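Local coordinates for PBP domain-containing protein (Vibrio parahaemolyticus, PDB 3MUQ) that is of unknown function but, as a probably exported member of the periplasmic binding protein superfamily, may bind a small ligand, at residues N159-M164 and L182-L187; N113-F118 and P142-Y147; D106-I111 and G133-T138; E102-V107 and Q189-L194. All coordinates share one frame; numbering follows the deposited sequence.

Interaction 1 (N159-M164 and L182-L187); sequences NMASEM and LDLEIL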
# COMPACT_ATOMS: atom_id res chain seq x y z
N ASN A 159 -18.92 -2.63 17.41
CA ASN A 159 -19.94 -2.07 18.30
C ASN A 159 -20.78 -3.18 18.90
O ASN A 159 -21.12 -3.15 20.09
CB ASN A 159 -20.85 -1.08 17.55
CG ASN A 159 -20.11 0.16 17.07
OD1 ASN A 159 -19.13 0.58 17.70
ND2 ASN A 159 -20.56 0.76 15.96
N MSE A 160 -21.10 -4.18 18.09
CA MSE A 160 -21.88 -5.31 18.57
C MSE A 160 -21.08 -6.10 19.62
O MSE A 160 -21.60 -6.48 20.66
CB MSE A 160 -22.31 -6.21 17.40
CG MSE A 160 -23.36 -7.26 17.78
SE MSE A 160 -25.05 -6.43 18.39
CE MSE A 160 -25.36 -5.36 16.83
N ALA A 161 -19.80 -6.35 19.33
CA ALA A 161 -18.97 -7.10 20.26
C ALA A 161 -18.85 -6.38 21.61
O ALA A 161 -18.82 -7.01 22.67
CB ALA A 161 -17.59 -7.39 19.65
N SER A 162 -18.78 -5.05 21.57
CA SER A 162 -18.70 -4.25 22.80
C SER A 162 -20.03 -4.31 23.55
O SER A 162 -20.06 -4.46 24.78
CB SER A 162 -18.31 -2.80 22.48
OG SER A 162 -18.13 -2.03 23.66
N GLU A 163 -21.13 -4.17 22.82
CA GLU A 163 -22.45 -4.22 23.45
C GLU A 163 -22.69 -5.56 24.16
O GLU A 163 -23.17 -5.61 25.30
CB GLU A 163 -23.54 -3.99 22.41
CG GLU A 163 -24.95 -4.22 22.93
CD GLU A 163 -25.31 -3.31 24.08
OE1 GLU A 163 -24.92 -2.12 24.05
OE2 GLU A 163 -26.00 -3.77 25.02
N MSE A 164 -22.34 -6.64 23.48
CA MSE A 164 -22.61 -7.97 24.02
C MSE A 164 -21.45 -8.54 24.82
O MSE A 164 -21.51 -9.66 25.30
CB MSE A 164 -23.02 -8.91 22.89
CG MSE A 164 -24.32 -8.51 22.26
SE MSE A 164 -24.87 -9.80 20.94
CE MSE A 164 -25.11 -11.32 22.14
N LEU A 182 -15.08 1.53 22.55
CA LEU A 182 -15.34 0.10 22.76
C LEU A 182 -14.91 -0.34 24.16
O LEU A 182 -13.85 0.03 24.64
CB LEU A 182 -14.60 -0.73 21.70
CG LEU A 182 -15.04 -0.45 20.25
CD1 LEU A 182 -14.09 -1.08 19.23
CD2 LEU A 182 -16.48 -0.91 20.04
N ASP A 183 -15.74 -1.14 24.81
CA ASP A 183 -15.37 -1.73 26.09
C ASP A 183 -14.71 -3.07 25.83
O ASP A 183 -15.21 -4.10 26.28
CB ASP A 183 -16.60 -1.94 26.98
CG ASP A 183 -17.16 -0.65 27.54
OD1 ASP A 183 -16.52 0.42 27.41
OD2 ASP A 183 -18.26 -0.70 28.13
N LEU A 184 -13.62 -3.04 25.07
CA LEU A 184 -12.92 -4.24 24.66
C LEU A 184 -11.43 -3.92 24.68
O LEU A 184 -11.05 -2.75 24.76
CB LEU A 184 -13.31 -4.61 23.22
CG LEU A 184 -14.80 -4.78 22.88
CD1 LEU A 184 -14.98 -4.79 21.35
CD2 LEU A 184 -15.36 -6.03 23.51
N GLU A 185 -10.61 -4.95 24.57
CA GLU A 185 -9.16 -4.82 24.42
C GLU A 185 -8.70 -5.80 23.35
O GLU A 185 -9.42 -6.75 23.03
CB GLU A 185 -8.44 -5.22 25.71
CG GLU A 185 -8.29 -4.14 26.74
CD GLU A 185 -7.59 -4.65 28.00
OE1 GLU A 185 -7.43 -5.89 28.16
OE2 GLU A 185 -7.19 -3.80 28.83
N ILE A 186 -7.48 -5.61 22.85
CA ILE A 186 -6.81 -6.64 22.08
C ILE A 186 -6.40 -7.75 23.04
O ILE A 186 -5.70 -7.51 24.02
CB ILE A 186 -5.56 -6.10 21.38
CG1 ILE A 186 -5.94 -5.10 20.28
CG2 ILE A 186 -4.73 -7.24 20.78
CD1 ILE A 186 -4.74 -4.40 19.68
N LEU A 187 -6.85 -8.97 22.79
CA LEU A 187 -6.57 -10.05 23.72
C LEU A 187 -5.59 -11.05 23.13
O LEU A 187 -4.95 -11.79 23.87
CB LEU A 187 -7.84 -10.77 24.17
CG LEU A 187 -8.84 -9.99 25.02
CD1 LEU A 187 -10.04 -10.86 25.30
CD2 LEU A 187 -8.18 -9.54 26.33
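The inverse gamma turn centred on D183, on the approach to strand 185-188, is pinned to S162 in the last turn of helix 154-163. Both elements belong to the PBP-superfamily domain, in which strand 185-188 runs antiparallel to strand 78-90 of the mixed sheet. The pin is a single hydrogen bond in which the amide of D183 donates to S162 OG, with 2.8 Å from N to OG and an almost straight angle of 169° at the hydrogen. With OG anti to its own backbone N (chi1 -176°), the hydroxyl oxygen is carried off the flank of the helix to meet this amide. The two leucines bordering D183 pack against the helix on the same serine. L182 presents CD2, which lies 3.6 Å from S162 CB and also approaches the side-chain oxygen of N159, 3.8 Å from OD1 to CD2; the N159 and L182 side chains meet at about a right angle. L184 points toward the helix and spreads both branches over its backbone, CD1 lying 3.8 Å from S162 N and CD2 lying 3.7 Å from A161 O. W175 of helix 172-178 touches both leucines, and I119 of strand 118-120 touches A161, so the apolar part of the contact is continuous with neighbouring elements. Q165 reinforces the polar part, its NE2 being hydrogen-bonded to the carbonyl oxygens of both S162 and D183. Among the buried residues, A161 CB rests against L184 CD1 at 4.1 Å.

Interaction 2 (N113-F118 and P142-Y147); sequences NKNATF and PNFGGY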
# COMPACT_ATOMS: atom_id res chain seq x y z
N ASN A 113 -15.57 -23.89 22.32
CA ASN A 113 -15.82 -24.90 23.35
C ASN A 113 -16.35 -24.33 24.67
O ASN A 113 -17.02 -25.02 25.43
CB ASN A 113 -14.60 -25.80 23.57
CG ASN A 113 -14.25 -26.63 22.33
OD1 ASN A 113 -15.14 -27.09 21.61
ND2 ASN A 113 -12.96 -26.83 22.10
N LYS A 114 -16.07 -23.05 24.92
CA LYS A 114 -16.62 -22.41 26.11
C LYS A 114 -17.93 -21.71 25.78
O LYS A 114 -18.59 -21.14 26.66
CB LYS A 114 -15.61 -21.44 26.72
CG LYS A 114 -14.28 -22.10 27.09
CD LYS A 114 -13.77 -21.57 28.42
CE LYS A 114 -12.31 -21.92 28.62
NZ LYS A 114 -11.71 -21.08 29.69
N ASN A 115 -18.33 -21.79 24.52
CA ASN A 115 -19.53 -21.08 24.07
C ASN A 115 -19.53 -19.62 24.54
O ASN A 115 -20.54 -19.09 25.02
CB ASN A 115 -20.80 -21.81 24.52
CG ASN A 115 -22.02 -21.29 23.82
OD1 ASN A 115 -22.01 -21.06 22.60
ND2 ASN A 115 -23.08 -21.06 24.58
N ALA A 116 -18.38 -18.98 24.40
CA ALA A 116 -18.26 -17.53 24.59
C ALA A 116 -18.96 -16.80 23.46
O ALA A 116 -19.24 -17.37 22.40
CB ALA A 116 -16.79 -17.14 24.62
N THR A 117 -19.26 -15.53 23.66
CA THR A 117 -19.90 -14.76 22.60
C THR A 117 -18.88 -14.37 21.52
O THR A 117 -17.79 -13.89 21.82
CB THR A 117 -20.65 -13.53 23.18
OG1 THR A 117 -21.75 -13.99 23.97
CG2 THR A 117 -21.17 -12.63 22.05
N PHE A 118 -19.24 -14.62 20.25
CA PHE A 118 -18.36 -14.28 19.12
C PHE A 118 -19.15 -13.63 18.01
O PHE A 118 -20.14 -14.17 17.53
CB PHE A 118 -17.65 -15.53 18.58
CG PHE A 118 -16.62 -15.22 17.55
CD1 PHE A 118 -15.28 -15.07 17.91
CD2 PHE A 118 -16.98 -15.03 16.22
CE1 PHE A 118 -14.33 -14.76 16.96
CE2 PHE A 118 -16.04 -14.72 15.27
CZ PHE A 118 -14.71 -14.58 15.64
N PRO A 142 -18.85 -23.11 12.95
CA PRO A 142 -19.24 -22.06 13.89
C PRO A 142 -20.74 -22.15 14.14
O PRO A 142 -21.51 -21.39 13.57
CB PRO A 142 -18.92 -20.77 13.13
CG PRO A 142 -18.14 -21.18 11.92
CD PRO A 142 -18.57 -22.57 11.61
N ASN A 143 -21.13 -23.10 14.99
CA ASN A 143 -22.55 -23.34 15.26
C ASN A 143 -22.92 -23.16 16.72
O ASN A 143 -24.09 -23.27 17.09
CB ASN A 143 -22.93 -24.76 14.83
CG ASN A 143 -23.36 -24.82 13.39
OD1 ASN A 143 -24.09 -23.95 12.92
ND2 ASN A 143 -22.93 -25.85 12.68
N PHE A 144 -21.92 -22.90 17.56
CA PHE A 144 -22.17 -22.77 18.98
C PHE A 144 -23.15 -21.64 19.30
O PHE A 144 -23.27 -20.66 18.54
CB PHE A 144 -20.86 -22.64 19.78
CG PHE A 144 -19.92 -21.55 19.29
CD1 PHE A 144 -19.84 -20.34 19.95
CD2 PHE A 144 -19.10 -21.76 18.18
CE1 PHE A 144 -18.98 -19.34 19.52
CE2 PHE A 144 -18.23 -20.77 17.74
CZ PHE A 144 -18.17 -19.56 18.41
N GLY A 145 -23.87 -21.79 20.40
CA GLY A 145 -24.83 -20.78 20.84
C GLY A 145 -24.27 -19.37 20.80
O GLY A 145 -24.92 -18.46 20.27
N GLY A 146 -23.08 -19.17 21.37
CA GLY A 146 -22.52 -17.82 21.42
C GLY A 146 -22.22 -17.15 20.09
O GLY A 146 -22.01 -15.93 20.03
N TYR A 147 -22.24 -17.93 19.01
CA TYR A 147 -21.82 -17.43 17.70
C TYR A 147 -22.89 -16.60 17.01
O TYR A 147 -23.98 -17.09 16.76
CB TYR A 147 -21.39 -18.58 16.80
CG TYR A 147 -20.77 -18.13 15.48
CD1 TYR A 147 -19.44 -17.75 15.40
CD2 TYR A 147 -21.53 -18.11 14.32
CE1 TYR A 147 -18.87 -17.34 14.20
CE2 TYR A 147 -20.97 -17.69 13.11
CZ TYR A 147 -19.65 -17.31 13.06
OH TYR A 147 -19.10 -16.92 11.85
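The carbonyl oxygen of G146 is approached by two groups of the segment 113-118: the amide of F118 donates a hydrogen bond to it, 3.1 Å from F118 N to G146 O with 170° at the hydrogen, and the CA-H of T117 makes a weaker contact beside it. This bond starts the parallel pairing of strands 118-120 and 147-149, which helix 126-138 joins as a beta-alpha-beta crossover. G146 sits in a type I turn from F144 to Y147, closed by Y147 N to F144 O at 3.0 Å. Having no side chain, G146 lets A116 O come within 3.5 Å of its CA as a second CA-H...O contact. N115, whose positive phi ends helix 104-113 in a Schellman motif, holds CG anti to its backbone N (chi1 -167°), and the amide of G146 donates to its OD1; the modelled bond is so short that its exact length is doubtful. That oxygen also lies in the plane of the F144 ring, at its edge. Farther round the rim of F144, CE1 is 3.5 Å from A116 O, while Y147 CB is centred over one ring face. F118 and Y147 lie side by side and point the same way, their rings meeting rim to rim with planes only 7° apart and centroids 5.8 Å apart. P142 CB covers one face of Y147, whose OH is hydrogen-bonded to E131 OE2. The closest approach of the paired rings is F118 CD2 to Y147 CE1, 3.6 Å.

Interaction 3 (D106-I111 and G133-T138); sequences DVFKEI and GFWAQT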
# COMPACT_ATOMS: atom_id res chain seq x y z
N ASP A 106 -6.02 -22.29 18.49
CA ASP A 106 -6.37 -22.55 19.89
C ASP A 106 -7.41 -21.54 20.39
O ASP A 106 -8.36 -21.90 21.10
CB ASP A 106 -5.13 -22.50 20.79
CG ASP A 106 -4.19 -23.66 20.55
OD1 ASP A 106 -4.64 -24.68 19.96
OD2 ASP A 106 -3.00 -23.57 20.94
N VAL A 107 -7.22 -20.28 20.02
CA VAL A 107 -8.16 -19.24 20.43
C VAL A 107 -9.57 -19.53 19.90
O VAL A 107 -10.55 -19.51 20.66
CB VAL A 107 -7.69 -17.82 20.01
CG1 VAL A 107 -8.78 -16.82 20.28
CG2 VAL A 107 -6.40 -17.43 20.76
N PHE A 108 -9.69 -19.83 18.61
CA PHE A 108 -11.01 -20.15 18.04
C PHE A 108 -11.65 -21.36 18.72
O PHE A 108 -12.81 -21.31 19.13
CB PHE A 108 -10.92 -20.33 16.52
CG PHE A 108 -10.99 -19.03 15.75
CD1 PHE A 108 -10.21 -17.95 16.13
CD2 PHE A 108 -11.84 -18.89 14.66
CE1 PHE A 108 -10.28 -16.74 15.42
CE2 PHE A 108 -11.91 -17.70 13.95
CZ PHE A 108 -11.13 -16.63 14.33
N LYS A 109 -10.88 -22.43 18.87
CA LYS A 109 -11.39 -23.65 19.48
C LYS A 109 -11.90 -23.39 20.90
O LYS A 109 -12.96 -23.88 21.28
CB LYS A 109 -10.31 -24.73 19.50
CG LYS A 109 -9.97 -25.29 18.14
CD LYS A 109 -8.69 -26.11 18.15
CE LYS A 109 -8.28 -26.48 16.74
NZ LYS A 109 -6.96 -27.16 16.69
N GLU A 110 -11.12 -22.63 21.66
CA GLU A 110 -11.44 -22.31 23.05
C GLU A 110 -12.73 -21.48 23.14
O GLU A 110 -13.59 -21.73 23.98
CB GLU A 110 -10.26 -21.55 23.65
CG GLU A 110 -10.20 -21.47 25.17
CD GLU A 110 -8.76 -21.54 25.68
OE1 GLU A 110 -8.50 -21.06 26.81
OE2 GLU A 110 -7.89 -22.08 24.96
N ILE A 111 -12.85 -20.48 22.28
CA ILE A 111 -14.05 -19.66 22.24
C ILE A 111 -15.28 -20.53 21.94
O ILE A 111 -16.33 -20.43 22.62
CB ILE A 111 -13.91 -18.54 21.18
CG1 ILE A 111 -12.99 -17.43 21.73
CG2 ILE A 111 -15.28 -17.99 20.80
CD1 ILE A 111 -12.76 -16.26 20.77
N GLY A 133 -12.01 -19.17 7.20
CA GLY A 133 -10.86 -20.02 6.96
C GLY A 133 -10.32 -20.60 8.25
O GLY A 133 -9.96 -21.78 8.31
N PHE A 134 -10.24 -19.79 9.29
CA PHE A 134 -9.73 -20.27 10.56
C PHE A 134 -10.67 -21.32 11.14
O PHE A 134 -10.22 -22.35 11.62
CB PHE A 134 -9.53 -19.13 11.56
CG PHE A 134 -8.41 -18.20 11.19
CD1 PHE A 134 -7.29 -18.66 10.51
CD2 PHE A 134 -8.46 -16.86 11.55
CE1 PHE A 134 -6.26 -17.81 10.18
CE2 PHE A 134 -7.43 -16.00 11.22
CZ PHE A 134 -6.33 -16.47 10.53
N TRP A 135 -11.97 -21.06 11.10
CA TRP A 135 -12.92 -22.07 11.56
C TRP A 135 -12.69 -23.36 10.80
O TRP A 135 -12.64 -24.43 11.40
CB TRP A 135 -14.38 -21.62 11.43
CG TRP A 135 -14.79 -20.55 12.42
CD1 TRP A 135 -15.27 -19.31 12.12
CD2 TRP A 135 -14.73 -20.61 13.85
NE1 TRP A 135 -15.51 -18.59 13.27
CE2 TRP A 135 -15.20 -19.37 14.35
CE3 TRP A 135 -14.32 -21.59 14.76
CZ2 TRP A 135 -15.27 -19.08 15.71
CZ3 TRP A 135 -14.40 -21.31 16.11
CH2 TRP A 135 -14.86 -20.07 16.58
N ALA A 136 -12.55 -23.27 9.48
CA ALA A 136 -12.33 -24.48 8.67
C ALA A 136 -11.06 -25.22 9.13
O ALA A 136 -11.07 -26.44 9.26
CB ALA A 136 -12.25 -24.14 7.19
N GLN A 137 -9.99 -24.48 9.40
CA GLN A 137 -8.76 -25.09 9.88
C GLN A 137 -8.90 -25.75 11.25
O GLN A 137 -8.22 -26.73 11.53
CB GLN A 137 -7.63 -24.08 9.92
CG GLN A 137 -7.14 -23.65 8.55
CD GLN A 137 -6.20 -22.48 8.62
OE1 GLN A 137 -5.14 -22.56 9.25
NE2 GLN A 137 -6.59 -21.37 7.99
N THR A 138 -9.76 -25.20 12.11
CA THR A 138 -9.96 -25.78 13.43
C THR A 138 -10.84 -27.01 13.33
O THR A 138 -10.95 -27.78 14.28
CB THR A 138 -10.61 -24.80 14.43
OG1 THR A 138 -11.95 -24.48 14.01
CG2 THR A 138 -9.76 -23.53 14.56
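F108 of helix 104-113 meets both F134 and W135 of helix 126-138, forming an aromatic cluster where the two helices of the PBP-superfamily domain pack almost perpendicular, with local axes 9.5 Å apart and crossing at -81°. Two edge-to-face pairs make up the ring contacts. F134 turns its edge to the face of F108, the planes close to perpendicular and the centroids 5.6 Å apart. F108 in turn directs its own edge at W135, with planes inclined at 54°, and sets CD2 over the centre of the indole, 3.3 Å above its plane. CH-pi contacts tighten both pairs: F134 CB stands over one face of F108, 4.0 Å from the ring centroid, and F108 CB stands over the six-membered ring of W135 at 4.1 Å from its centroid. The remaining packing is aliphatic. K109 and T138 slide past each other in opposite directions, the extended lysine laying CG and CE against T138 CB, with CE at 3.7 Å. Two polar atoms of the second helix find partners within or beside it. W135 NE1 is hydrogen-bonded to E131 OE2, which should help fix the tilt of the indole. T138 OG1, set between its backbone N and carbonyl carbon (chi1 66°), donates to W135 O at 2.7 Å and is also bonded to I140 N. This rotamer leaves the methyl facing the first helix, where T138 CG2 touches F108 CB at 3.9 Å.

Interaction 4 (E102-V107 and Q189-L194); sequences ESVLDV and QGDEKL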
# COMPACT_ATOMS: atom_id res chain seq x y z
N GLU A 102 -1.51 -20.06 22.48
CA GLU A 102 -0.33 -20.08 21.62
C GLU A 102 -0.64 -19.72 20.18
O GLU A 102 0.09 -18.95 19.56
CB GLU A 102 0.34 -21.45 21.67
CG GLU A 102 1.01 -21.77 22.99
CD GLU A 102 1.43 -23.23 23.07
OE1 GLU A 102 0.63 -24.05 23.58
OE2 GLU A 102 2.55 -23.55 22.61
N SER A 103 -1.70 -20.31 19.64
CA SER A 103 -2.07 -20.07 18.26
C SER A 103 -3.46 -19.48 18.18
O SER A 103 -4.22 -19.54 19.15
CB SER A 103 -2.01 -21.35 17.44
OG SER A 103 -3.07 -22.22 17.78
N VAL A 104 -3.80 -18.89 17.04
CA VAL A 104 -5.13 -18.34 16.86
C VAL A 104 -6.13 -19.50 16.70
O VAL A 104 -7.32 -19.36 17.01
CB VAL A 104 -5.20 -17.37 15.65
CG1 VAL A 104 -4.88 -18.08 14.36
CG2 VAL A 104 -6.56 -16.70 15.58
N LEU A 105 -5.64 -20.65 16.24
CA LEU A 105 -6.53 -21.80 16.14
C LEU A 105 -6.95 -22.30 17.53
O LEU A 105 -8.10 -22.67 17.75
CB LEU A 105 -5.92 -22.92 15.28
CG LEU A 105 -5.56 -22.57 13.83
CD1 LEU A 105 -5.20 -23.84 13.09
CD2 LEU A 105 -6.68 -21.84 13.10
N ASP A 106 -6.02 -22.29 18.49
CA ASP A 106 -6.37 -22.55 19.89
C ASP A 106 -7.41 -21.54 20.39
O ASP A 106 -8.36 -21.90 21.10
CB ASP A 106 -5.13 -22.50 20.79
CG ASP A 106 -4.19 -23.66 20.55
OD1 ASP A 106 -4.64 -24.68 19.96
OD2 ASP A 106 -3.00 -23.57 20.94
N VAL A 107 -7.22 -20.28 20.02
CA VAL A 107 -8.16 -19.24 20.43
C VAL A 107 -9.57 -19.53 19.90
O VAL A 107 -10.55 -19.51 20.66
CB VAL A 107 -7.69 -17.82 20.01
CG1 VAL A 107 -8.78 -16.82 20.28
CG2 VAL A 107 -6.40 -17.43 20.76
N GLN A 189 -2.78 -11.54 19.59
CA GLN A 189 -2.23 -11.10 18.31
C GLN A 189 -0.90 -11.79 17.98
O GLN A 189 -0.24 -11.46 17.00
CB GLN A 189 -2.07 -9.57 18.26
CG GLN A 189 -1.17 -8.97 19.34
CD GLN A 189 -1.02 -7.46 19.21
OE1 GLN A 189 -0.86 -6.94 18.10
NE2 GLN A 189 -1.08 -6.76 20.34
N GLY A 190 -0.53 -12.77 18.79
CA GLY A 190 0.72 -13.49 18.57
C GLY A 190 0.61 -14.72 17.68
O GLY A 190 0.75 -15.85 18.16
N ASP A 191 0.38 -14.51 16.39
CA ASP A 191 0.27 -15.62 15.45
C ASP A 191 0.54 -15.13 14.02
O ASP A 191 -0.07 -14.17 13.55
CB ASP A 191 -1.10 -16.30 15.57
CG ASP A 191 -1.16 -17.68 14.88
OD1 ASP A 191 -0.54 -17.88 13.82
OD2 ASP A 191 -1.86 -18.57 15.39
N GLU A 192 1.47 -15.79 13.34
CA GLU A 192 1.89 -15.38 12.01
C GLU A 192 0.77 -15.51 10.99
O GLU A 192 0.83 -14.92 9.91
CB GLU A 192 3.14 -16.15 11.57
CG GLU A 192 4.38 -15.77 12.37
CD GLU A 192 5.67 -16.36 11.82
OE1 GLU A 192 5.76 -17.60 11.67
OE2 GLU A 192 6.61 -15.57 11.56
N LYS A 193 -0.26 -16.27 11.33
CA LYS A 193 -1.44 -16.35 10.47
C LYS A 193 -2.21 -15.03 10.45
O LYS A 193 -2.99 -14.78 9.53
CB LYS A 193 -2.37 -17.47 10.92
CG LYS A 193 -1.74 -18.85 10.93
CD LYS A 193 -2.81 -19.91 10.73
CE LYS A 193 -2.52 -21.14 11.56
NZ LYS A 193 -1.13 -21.61 11.39
N LEU A 194 -1.99 -14.19 11.46
CA LEU A 194 -2.75 -12.95 11.62
C LEU A 194 -2.12 -11.78 10.86
O LEU A 194 -2.74 -10.72 10.69
CB LEU A 194 -2.91 -12.60 13.11
CG LEU A 194 -3.79 -13.56 13.95
CD1 LEU A 194 -3.84 -13.13 15.42
CD2 LEU A 194 -5.20 -13.66 13.39
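V104 and D191 cross at about a right angle, and the carboxylate of D191 reaches past the valine to the backbone at the start of helix 104-113. D191 holds CG anti to its backbone N (chi1 -165°), pointing the group at the helix. OD2 then accepts from the amide of V104 through its anti lone pair, at 2.6 Å from N to OD2 and 166° at the hydrogen. The same oxygen lies against the valine, 3.2 Å from V104 CG1, a close approach brought about because CG1 stands between the backbone N and the carbonyl carbon of V104 (chi1 63°). The other valine branch, CG2, meets L194 CD2 obliquely at 4.0 Å, and F188 of strand 185-188 touches both residues. L105 and K193 also cross at about a right angle: the lysine chain, bent at its third torsion, brings CE within 4.1 Å of L105 CG. L105 in addition touches T138 and Q137 of helix 126-138. The second carboxylate oxygen of D191 turns back into its own loop, where the amide of K193 donates to OD1 at 3.0 Å, so each oxygen has a backbone N-H. The N-terminal end of the helix would be expected to favour a negative charge on this carboxylate. S103 takes the N-cap position and accepts from D106 N with OG, 3.0 Å away. Helix 104-113 thus begins with a serine N-cap supplemented by an aspartate from a distant loop, which at the same time closes an Asx turn.

How the interactions relate
From the N terminus, interaction 4 opens first, at the start of helix 104-113, and closes last, on the loop between strands 185-188 and 195-203; the other three all close between its ends. Interaction 3 begins on the same helix, shares D106 and V107 with interaction 4, and closes a loop on helix 126-138. Interaction 2 crosses it, since 113-118 precedes 133-138 and 142-147 follows. The two also touch, with P142 and F144 packing on W135. Interaction 1 comes later in series, joining helix 154-163 to the approach to strand 185-188, and reaches interaction 2 through M164 and T117. Together they tie three helices and the two-stranded parallel sheet to the mixed sheet.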